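Local coordinates for glutathione S-transferase (Pseudomonas protegens, PDB 4IKH), which binds glutathione and probably acts as a glutathione transferase, joining the thiol of the tripeptide to electrophilic substrates, at residues L121-G126 and L163-K168; R193-F198 and E203-D208; F9-K14 and L65-N70. All coordinates share one frame; numbering follows the deposited sequence.

Overall arrangement
From the N terminus, contact 3 comes first: it closes a loop of 50 residues holding helix 31-43 and strands 23-27 and 47-51, tying the N-terminal tail to the thioredoxin-like domain just before strand 75-78. Contact 1 then joins helix 111-140 to helix 150-170 within the helical domain, closing 36 mostly helical residues, and contact 2 closes a four-residue gap after helix 183-196. The loops run in series, so none nests in or crosses another. Contacts 1 and 2 meet where Leu163 CD1 lies 3.8 Å from Val205 CG2. Contact 3 lies opposite both across the chain's centre, about 32 Å from contact 1 between centres, but reaches the second subunit's contact 1.

Contact 1 of 3, residues L121-G126 and L163-K168. With GSH (glutathione), chain B.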
loop_
_atom_site.group_PDB
_atom_site.type_symbol
_atom_site.label_atom_id
_atom_site.label_comp_id
_atom_site.label_asym_id
_atom_site.label_seq_id
_atom_site.Cartn_x
_atom_site.Cartn_y
_atom_site.Cartn_z
ATOM N N LEU A 121 4.192 -6.735 2.879
ATOM C CA LEU A 121 2.904 -6.105 3.172
ATOM C C LEU A 121 2.607 -4.997 2.161
ATOM O O LEU A 121 1.474 -4.864 1.688
ATOM C CB LEU A 121 2.867 -5.554 4.602
ATOM C CG LEU A 121 1.691 -4.626 4.954
ATOM C CD1 LEU A 121 0.358 -5.354 4.990
ATOM C CD2 LEU A 121 1.941 -3.902 6.281
HETATM N N MSE A 122 3.626 -4.215 1.808
HETATM C CA MSE A 122 3.450 -3.171 0.790
HETATM C C MSE A 122 3.155 -3.778 -0.578
HETATM O O MSE A 122 2.331 -3.260 -1.326
HETATM C CB MSE A 122 4.682 -2.278 0.710
HETATM C CG MSE A 122 4.893 -1.457 1.941
HETATM SE SE MSE A 122 3.359 -0.279 2.262
HETATM C CE MSE A 122 4.201 0.698 3.713
ATOM N N PHE A 123 3.833 -4.875 -0.905
ATOM C CA PHE A 123 3.550 -5.635 -2.124
ATOM C C PHE A 123 2.069 -5.986 -2.227
ATOM O O PHE A 123 1.479 -5.901 -3.305
ATOM C CB PHE A 123 4.417 -6.899 -2.153
ATOM C CG PHE A 123 4.085 -7.858 -3.268
ATOM C CD1 PHE A 123 4.557 -7.637 -4.554
ATOM C CD2 PHE A 123 3.342 -9.005 -3.016
ATOM C CE1 PHE A 123 4.282 -8.540 -5.583
ATOM C CE2 PHE A 123 3.051 -9.915 -4.035
ATOM C CZ PHE A 123 3.514 -9.674 -5.323
ATOM N N GLN A 124 1.469 -6.382 -1.107
ATOM C CA GLN A 124 0.039 -6.676 -1.082
ATOM C C GLN A 124 -0.785 -5.373 -1.202
ATOM O O GLN A 124 -1.708 -5.285 -2.006
ATOM C CB GLN A 124 -0.319 -7.371 0.229
ATOM C CG GLN A 124 -1.768 -7.862 0.289
ATOM C CD GLN A 124 -2.774 -6.752 0.592
ATOM O OE1 GLN A 124 -2.601 -5.969 1.531
ATOM N NE2 GLN A 124 -3.836 -6.683 -0.209
HETATM N N MSE A 125 -0.455 -4.388 -0.369
HETATM C CA MSE A 125 -1.182 -3.112 -0.333
HETATM C C MSE A 125 -1.235 -2.393 -1.670
HETATM O O MSE A 125 -2.281 -1.846 -2.045
HETATM C CB MSE A 125 -0.572 -2.195 0.733
HETATM C CG MSE A 125 -0.892 -2.651 2.176
HETATM SE SE MSE A 125 -2.842 -2.656 2.499
HETATM C CE MSE A 125 -3.110 -0.656 2.374
ATOM N N GLY A 126 -0.110 -2.364 -2.381
ATOM C CA GLY A 126 -0.025 -1.611 -3.624
ATOM C C GLY A 126 -0.168 -2.448 -4.873
ATOM O O GLY A 126 -0.251 -1.916 -5.972
ATOM N N LEU A 163 0.820 -13.217 -8.909
ATOM C CA LEU A 163 0.735 -14.570 -8.359
ATOM C C LEU A 163 2.033 -15.337 -8.593
ATOM O O LEU A 163 2.496 -16.070 -7.714
ATOM C CB LEU A 163 -0.448 -15.330 -8.969
ATOM C CG LEU A 163 -1.828 -14.944 -8.430
ATOM C CD1 LEU A 163 -2.946 -15.455 -9.330
ATOM C CD2 LEU A 163 -2.012 -15.442 -6.999
ATOM N N GLY A 164 2.623 -15.151 -9.772
ATOM C CA GLY A 164 3.877 -15.801 -10.111
ATOM C C GLY A 164 5.037 -15.261 -9.300
ATOM O O GLY A 164 5.968 -15.993 -8.974
ATOM N N VAL A 165 4.997 -13.971 -8.976
ATOM C CA VAL A 165 6.034 -13.391 -8.142
ATOM C C VAL A 165 5.948 -14.044 -6.772
ATOM O O VAL A 165 6.954 -14.480 -6.197
ATOM C CB VAL A 165 5.866 -11.858 -8.000
ATOM C CG1 VAL A 165 6.700 -11.336 -6.841
ATOM C CG2 VAL A 165 6.255 -11.158 -9.292
ATOM N N LEU A 166 4.726 -14.126 -6.263
ATOM C CA LEU A 166 4.491 -14.722 -4.962
ATOM C C LEU A 166 4.775 -16.237 -4.982
ATOM O O LEU A 166 5.310 -16.798 -4.015
ATOM C CB LEU A 166 3.045 -14.477 -4.553
ATOM C CG LEU A 166 2.731 -14.877 -3.114
ATOM C CD1 LEU A 166 3.446 -13.943 -2.156
ATOM C CD2 LEU A 166 1.225 -14.852 -2.881
ATOM N N ASP A 167 4.414 -16.894 -6.079
ATOM C CA ASP A 167 4.630 -18.343 -6.187
ATOM C C ASP A 167 6.117 -18.678 -6.171
ATOM O O ASP A 167 6.550 -19.582 -5.446
ATOM C CB ASP A 167 3.968 -18.905 -7.439
ATOM C CG ASP A 167 3.980 -20.433 -7.474
ATOM O OD1 ASP A 167 3.225 -21.053 -6.692
ATOM O OD2 ASP A 167 4.735 -21.006 -8.292
ATOM N N LYS A 168 6.896 -17.951 -6.966
ATOM C CA LYS A 168 8.343 -18.117 -6.976
ATOM C C LYS A 168 8.910 -17.904 -5.574
ATOM O O LYS A 168 9.790 -18.627 -5.141
ATOM C CB LYS A 168 8.971 -17.120 -7.951
ATOM C CG LYS A 168 10.493 -17.078 -7.935
ATOM C CD LYS A 168 11.084 -18.047 -8.943
ATOM C CE LYS A 168 12.539 -17.712 -9.258
ATOM N NZ LYS A 168 12.679 -16.350 -9.865
HETATM N N1 GSH B . -6.457 0.339 0.944
HETATM C CA1 GSH B . -7.645 0.121 1.693
HETATM C C1 GSH B . -7.379 -0.808 2.843
HETATM O O11 GSH B . -6.500 -1.709 2.728
HETATM O O12 GSH B . -8.028 -0.706 3.936
HETATM C CB1 GSH B . -8.683 -0.494 0.815
HETATM C CG1 GSH B . -9.967 -0.646 1.633
HETATM C CD1 GSH B . -11.120 -1.057 0.749
HETATM O OE1 GSH B . -10.980 -1.140 -0.453
HETATM N N2 GSH B . -12.413 -1.370 1.350
HETATM C CA2 GSH B . -13.508 -1.757 0.520
HETATM C C2 GSH B . -14.603 -0.742 0.791
HETATM O O2 GSH B . -14.749 -0.317 1.942
HETATM C CB2 GSH B . -14.002 -3.122 0.890
HETATM S SG2 GSH B . -12.736 -4.367 0.723
HETATM N N3 GSH B . -15.477 -0.258 -0.260
HETATM C CA3 GSH B . -16.514 0.701 0.064
HETATM C C3 GSH B . -16.586 1.741 -1.002
HETATM O O31 GSH B . -15.603 1.931 -1.768
HETATM O O32 GSH B . -17.634 2.426 -1.126
#
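The ring of Phe123 meets helix 150-170 obliquely: Val165 CG1 lies 3.9 Å from CZ, and Leu166 CD1 is a looser neighbour of CE2 at 4.5 Å. Trp120 adds an edge-to-face ring contact, and Asn70 of the second subunit packs on the same phenylalanine. With CG anti to the backbone N (chi1 172°), the benzyl group spans the space between two helical segments whose nearest CA atoms, those of Phe123 and Leu166, are 9.6 Å apart; a long, flat residue suits this distance. Val165 turns CG1 to the ring, while Leu166 also touches Ile192 of helix 183-196. On another side of helix 111-140, selenomethionine Met125 bends at chi2 and chi3 and brings its methyl CE to 3.6 Å from O11, a carboxylate oxygen of the glutamyl end of glutathione. Gln124 OE1 is hydrogen-bonded to Lys35 NZ, another residue of the glutathione pocket. Helix 111-140 thus turns Met125 to the ligand and Phe123 to helix 150-170, beside the subunit interface. No hydrogen bond crosses between the two segments, so here they are held by dispersion and by the exclusion of water from buried apolar groups.

Contact 2 of 3, residues R193-F198 and E203-D208; sequences RNLIGF and ELVGID
Leu195 and Val205 meet tip to tip, and beside them Ile196 crosses Ile207 at about a right angle, where the end of helix 183-196 folds against the following loop in the all-helical C-terminal domain of the glutathione transferase fold. Leu195 CD2 sits opposite both methyls of Val205, 4.1 Å from CG1. In the second pair Ile196 uses its CG2 branch, which lies 3.8 Å from CG1 of Ile207. The chi1 of Ile207 (-172°) places CG1 against Ile196, and the bend at chi2 (78°) curls CD1 round, so that CB, CG1 and CD1 all border the CG2 methyl. Branched aliphatic residues suit these places because they bury apolar branches against one another and carry no polar group that would need a partner; no hydrogen bond crosses between the segments.

Further out, Leu195 also touches Phe132 and Val135 of helix 111-140, while Val205 rests on Ala159 and Leu163 of helix 150-170. Ile196 reaches Leu217 and Ile207 touches Lys214, both of helix 211-220, so this small apolar cluster borders three further helices. The helix runs to Ile196, and Gly197 is the first residue to leave helical angles. The loop is shaped by a type I beta turn from Glu203 to Gly206; glycine readily adopts the positive phi of 60° with which the chain then turns toward Ile207. The turn is closed by Gly206 N, which donates to Glu203 O at 2.8 Å.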
loop_
_atom_site.group_PDB
_atom_site.type_symbol
_atom_site.label_atom_id
_atom_site.label_comp_id
_atom_site.label_asym_id
_atom_site.label_seq_id
_atom_site.Cartn_x
_atom_site.Cartn_y
_atom_site.Cartn_z
ATOM N N ARG A 193 -7.785 -15.866 -1.621
ATOM C CA ARG A 193 -9.054 -16.551 -1.372
ATOM C C ARG A 193 -10.223 -15.882 -2.097
ATOM O O ARG A 193 -11.058 -16.539 -2.706
ATOM C CB ARG A 193 -9.338 -16.571 0.131
ATOM C CG ARG A 193 -10.698 -17.143 0.508
ATOM C CD ARG A 193 -10.849 -17.203 2.019
ATOM N NE ARG A 193 -12.141 -17.754 2.420
ATOM C CZ ARG A 193 -13.235 -17.025 2.609
ATOM N NH1 ARG A 193 -13.205 -15.715 2.427
ATOM N NH2 ARG A 193 -14.363 -17.606 2.979
ATOM N N ASN A 194 -10.280 -14.560 -2.037
ATOM C CA ASN A 194 -11.413 -13.860 -2.607
ATOM C C ASN A 194 -11.375 -13.908 -4.136
ATOM O O ASN A 194 -12.410 -14.048 -4.781
ATOM C CB ASN A 194 -11.440 -12.418 -2.090
ATOM C CG ASN A 194 -12.629 -11.627 -2.610
ATOM O OD1 ASN A 194 -13.758 -11.784 -2.137
ATOM N ND2 ASN A 194 -12.376 -10.757 -3.577
ATOM N N LEU A 195 -10.180 -13.807 -4.712
ATOM C CA LEU A 195 -10.027 -13.854 -6.167
ATOM C C LEU A 195 -10.620 -15.136 -6.752
ATOM O O LEU A 195 -11.337 -15.107 -7.764
ATOM C CB LEU A 195 -8.544 -13.761 -6.543
ATOM C CG LEU A 195 -8.211 -13.699 -8.038
ATOM C CD1 LEU A 195 -8.682 -12.366 -8.622
ATOM C CD2 LEU A 195 -6.719 -13.887 -8.284
ATOM N N ILE A 196 -10.328 -16.261 -6.103
ATOM C CA ILE A 196 -10.741 -17.567 -6.623
ATOM C C ILE A 196 -12.087 -18.054 -6.075
ATOM O O ILE A 196 -12.673 -18.996 -6.610
ATOM C CB ILE A 196 -9.654 -18.649 -6.397
ATOM C CG1 ILE A 196 -9.489 -18.977 -4.915
ATOM C CG2 ILE A 196 -8.316 -18.198 -6.979
ATOM C CD1 ILE A 196 -8.316 -19.922 -4.654
ATOM N N GLY A 197 -12.565 -17.425 -5.006
ATOM C CA GLY A 197 -13.893 -17.716 -4.498
ATOM C C GLY A 197 -14.918 -16.724 -5.033
ATOM O O GLY A 197 -15.485 -16.923 -6.112
ATOM N N PHE A 198 -15.141 -15.641 -4.289
ATOM C CA PHE A 198 -16.199 -14.677 -4.610
ATOM C C PHE A 198 -16.106 -14.101 -6.029
ATOM O O PHE A 198 -17.123 -13.932 -6.713
ATOM C CB PHE A 198 -16.191 -13.540 -3.579
ATOM C CG PHE A 198 -17.373 -12.610 -3.678
ATOM C CD1 PHE A 198 -18.671 -13.106 -3.661
ATOM C CD2 PHE A 198 -17.187 -11.235 -3.752
ATOM C CE1 PHE A 198 -19.760 -12.255 -3.740
ATOM C CE2 PHE A 198 -18.276 -10.372 -3.831
ATOM C CZ PHE A 198 -19.563 -10.887 -3.825
ATOM N N GLU A 203 -10.081 -20.010 -12.466
ATOM C CA GLU A 203 -9.719 -20.577 -13.758
ATOM C C GLU A 203 -9.100 -19.489 -14.630
ATOM O O GLU A 203 -8.075 -19.714 -15.279
ATOM C CB GLU A 203 -10.949 -21.169 -14.444
ATOM C CG GLU A 203 -11.953 -21.820 -13.513
ATOM C CD GLU A 203 -11.594 -23.238 -13.172
ATOM O OE1 GLU A 203 -10.477 -23.669 -13.529
ATOM O OE2 GLU A 203 -12.432 -23.931 -12.555
ATOM N N LEU A 204 -9.725 -18.311 -14.608
ATOM C CA LEU A 204 -9.286 -17.130 -15.357
ATOM C C LEU A 204 -7.791 -16.829 -15.204
ATOM O O LEU A 204 -7.094 -16.613 -16.199
ATOM C CB LEU A 204 -10.100 -15.906 -14.904
ATOM C CG LEU A 204 -10.310 -14.728 -15.855
ATOM C CD1 LEU A 204 -10.872 -15.187 -17.187
ATOM C CD2 LEU A 204 -11.252 -13.704 -15.227
ATOM N N VAL A 205 -7.304 -16.790 -13.966
ATOM C CA VAL A 205 -5.880 -16.549 -13.728
ATOM C C VAL A 205 -5.065 -17.848 -13.708
ATOM O O VAL A 205 -3.845 -17.810 -13.532
ATOM C CB VAL A 205 -5.623 -15.828 -12.394
ATOM C CG1 VAL A 205 -6.413 -14.489 -12.308
ATOM C CG2 VAL A 205 -5.953 -16.763 -11.228
ATOM N N GLY A 206 -5.732 -18.987 -13.880
ATOM C CA GLY A 206 -5.048 -20.272 -13.828
ATOM C C GLY A 206 -4.378 -20.512 -12.485
ATOM O O GLY A 206 -3.158 -20.681 -12.408
ATOM N N ILE A 207 -5.177 -20.528 -11.423
ATOM C CA ILE A 207 -4.646 -20.634 -10.066
ATOM C C ILE A 207 -3.909 -21.965 -9.787
ATOM O O ILE A 207 -2.970 -21.995 -8.984
ATOM C CB ILE A 207 -5.761 -20.405 -9.017
ATOM C CG1 ILE A 207 -5.169 -20.313 -7.609
ATOM C CG2 ILE A 207 -6.832 -21.505 -9.105
ATOM C CD1 ILE A 207 -4.520 -18.940 -7.289
ATOM N N ASP A 208 -4.314 -23.057 -10.445
ATOM C CA ASP A 208 -3.620 -24.333 -10.249
ATOM C C ASP A 208 -2.141 -24.263 -10.681
ATOM O O ASP A 208 -1.332 -25.088 -10.267
ATOM C CB ASP A 208 -4.356 -25.513 -10.934
ATOM C CG ASP A 208 -5.732 -25.803 -10.309
ATOM O OD1 ASP A 208 -5.969 -25.391 -9.154
ATOM O OD2 ASP A 208 -6.580 -26.442 -10.970
#

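Contact 3 of 3, residues F9-K14 and L65-N70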
loop_
_atom_site.group_PDB
_atom_site.type_symbol
_atom_site.label_atom_id
_atom_site.label_comp_id
_atom_site.label_asym_id
_atom_site.label_seq_id
_atom_site.Cartn_x
_atom_site.Cartn_y
_atom_site.Cartn_z
ATOM N N PHE A 9 -17.919 10.949 20.494
ATOM C CA PHE A 9 -17.538 10.774 19.094
ATOM C C PHE A 9 -18.719 10.467 18.178
ATOM O O PHE A 9 -19.676 9.805 18.577
ATOM C CB PHE A 9 -16.462 9.696 18.955
ATOM C CG PHE A 9 -15.201 10.004 19.711
ATOM C CD1 PHE A 9 -14.394 11.070 19.338
ATOM C CD2 PHE A 9 -14.820 9.225 20.793
ATOM C CE1 PHE A 9 -13.233 11.355 20.036
ATOM C CE2 PHE A 9 -13.661 9.504 21.495
ATOM C CZ PHE A 9 -12.867 10.568 21.118
ATOM N N ALA A 10 -18.631 10.954 16.942
ATOM C CA ALA A 10 -19.694 10.782 15.955
ATOM C C ALA A 10 -19.924 9.326 15.568
ATOM O O ALA A 10 -21.065 8.905 15.399
ATOM C CB ALA A 10 -19.408 11.616 14.717
ATOM N N VAL A 11 -18.846 8.563 15.420
ATOM C CA VAL A 11 -18.957 7.184 14.938
ATOM C C VAL A 11 -19.821 6.314 15.861
ATOM O O VAL A 11 -20.570 5.454 15.388
ATOM C CB VAL A 11 -17.568 6.534 14.701
ATOM C CG1 VAL A 11 -16.785 6.428 16.002
ATOM C CG2 VAL A 11 -17.711 5.160 14.042
ATOM N N THR A 12 -19.742 6.570 17.168
ATOM C CA THR A 12 -20.483 5.795 18.165
ATOM C C THR A 12 -21.960 6.176 18.232
ATOM O O THR A 12 -22.729 5.584 18.994
ATOM C CB THR A 12 -19.871 5.937 19.578
ATOM O OG1 THR A 12 -19.905 7.310 19.990
ATOM C CG2 THR A 12 -18.442 5.439 19.592
ATOM N N GLN A 13 -22.359 7.167 17.444
ATOM C CA GLN A 13 -23.766 7.533 17.365
ATOM C C GLN A 13 -24.510 6.530 16.486
ATOM O O GLN A 13 -25.723 6.352 16.619
ATOM C CB GLN A 13 -23.926 8.955 16.821
ATOM C CG GLN A 13 -25.368 9.460 16.805
ATOM C CD GLN A 13 -25.479 10.910 16.367
ATOM O OE1 GLN A 13 -24.537 11.689 16.518
ATOM N NE2 GLN A 13 -26.634 11.277 15.819
ATOM N N LYS A 14 -23.776 5.875 15.589
ATOM C CA LYS A 14 -24.354 4.840 14.742
ATOM C C LYS A 14 -23.949 3.451 15.239
ATOM O O LYS A 14 -24.723 2.496 15.131
ATOM C CB LYS A 14 -23.924 5.028 13.285
ATOM C CG LYS A 14 -24.699 4.157 12.309
ATOM C CD LYS A 14 -24.303 4.427 10.869
ATOM C CE LYS A 14 -25.474 4.180 9.920
ATOM N NZ LYS A 14 -26.093 2.828 10.062
ATOM N N LEU A 65 -17.384 8.475 8.181
ATOM C CA LEU A 65 -16.341 9.334 7.623
ATOM C C LEU A 65 -15.413 9.940 8.677
ATOM O O LEU A 65 -14.276 10.300 8.368
ATOM C CB LEU A 65 -16.952 10.440 6.762
ATOM C CG LEU A 65 -17.589 10.015 5.440
ATOM C CD1 LEU A 65 -18.009 11.230 4.626
ATOM C CD2 LEU A 65 -16.632 9.137 4.638
ATOM N N SER A 66 -15.891 10.050 9.915
ATOM C CA SER A 66 -15.085 10.626 10.988
ATOM C C SER A 66 -13.915 9.723 11.396
ATOM O O SER A 66 -12.913 10.204 11.939
ATOM C CB SER A 66 -15.956 10.974 12.202
ATOM O OG SER A 66 -16.703 9.855 12.656
ATOM N N VAL A 67 -14.037 8.419 11.142
ATOM C CA VAL A 67 -12.941 7.499 11.432
ATOM C C VAL A 67 -12.257 7.006 10.151
ATOM O O VAL A 67 -11.106 6.564 10.182
ATOM C CB VAL A 67 -13.392 6.296 12.318
ATOM C CG1 VAL A 67 -13.999 6.791 13.623
ATOM C CG2 VAL A 67 -14.376 5.396 11.575
ATOM N N SER A 68 -12.966 7.090 9.027
ATOM C CA SER A 68 -12.412 6.695 7.729
ATOM C C SER A 68 -12.890 7.640 6.642
ATOM O O SER A 68 -13.898 7.376 5.990
ATOM C CB SER A 68 -12.781 5.247 7.364
ATOM O OG SER A 68 -12.366 4.934 6.040
ATOM N N PRO A 69 -12.152 8.748 6.436
ATOM C CA PRO A 69 -12.492 9.794 5.456
ATOM C C PRO A 69 -12.465 9.257 4.034
ATOM O O PRO A 69 -12.984 9.923 3.144
ATOM C CB PRO A 69 -11.370 10.827 5.617
ATOM C CG PRO A 69 -10.630 10.454 6.857
ATOM C CD PRO A 69 -10.902 9.030 7.163
ATOM N N ASN A 70 -11.878 8.075 3.819
ATOM C CA ASN A 70 -11.820 7.490 2.479
ATOM C C ASN A 70 -13.083 6.704 2.147
ATOM O O ASN A 70 -13.164 6.064 1.094
ATOM C CB ASN A 70 -10.601 6.562 2.357
ATOM C CG ASN A 70 -10.283 6.195 0.916
ATOM O OD1 ASN A 70 -10.513 6.983 -0.004
ATOM N ND2 ASN A 70 -9.748 4.991 0.713
HETATM O O HOH W 1 -16.280 9.716 15.509
#
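Val11 lays its side chain across that of Val67 at about a right angle, with Val67 CG1 fitted against CG1 of Val11 at 3.7 Å and equally near to its CB. Val11 CG1 lies between its backbone N and carbonyl carbon (chi1 63°), and in this rotamer both of its methyls come near Val67. Compact beta-branched residues suit such a close meeting of two loops. Next to this apolar patch, Ala10 CB is 3.8 Å from Ser66 OG, and a small methyl fits beside the hydroxyl. The polar link is indirect: one water accepts from Val11 N at 2.8 Å and donates to Ser66 OG at 2.9 Å. Ser66 OG is also hydrogen-bonded to Glu63 O, which ties it to the preceding helix 62-65. Within the tail, Thr12 OG1 donates to Phe9 O at 2.9 Å, approaching 33° from the carbonyl plane, and Gln13 N bonds to Ala10 O, holding the chain in a turn. Lys14 adds a salt bridge to Asp58. The tail thus covers the loop between helix 62-65 and strand 75-78 of the thioredoxin-like domain, with Val11 also on Leu77 of strand 75-78 and Val67 on Ala75 there and on Ala88 of strand 87-90.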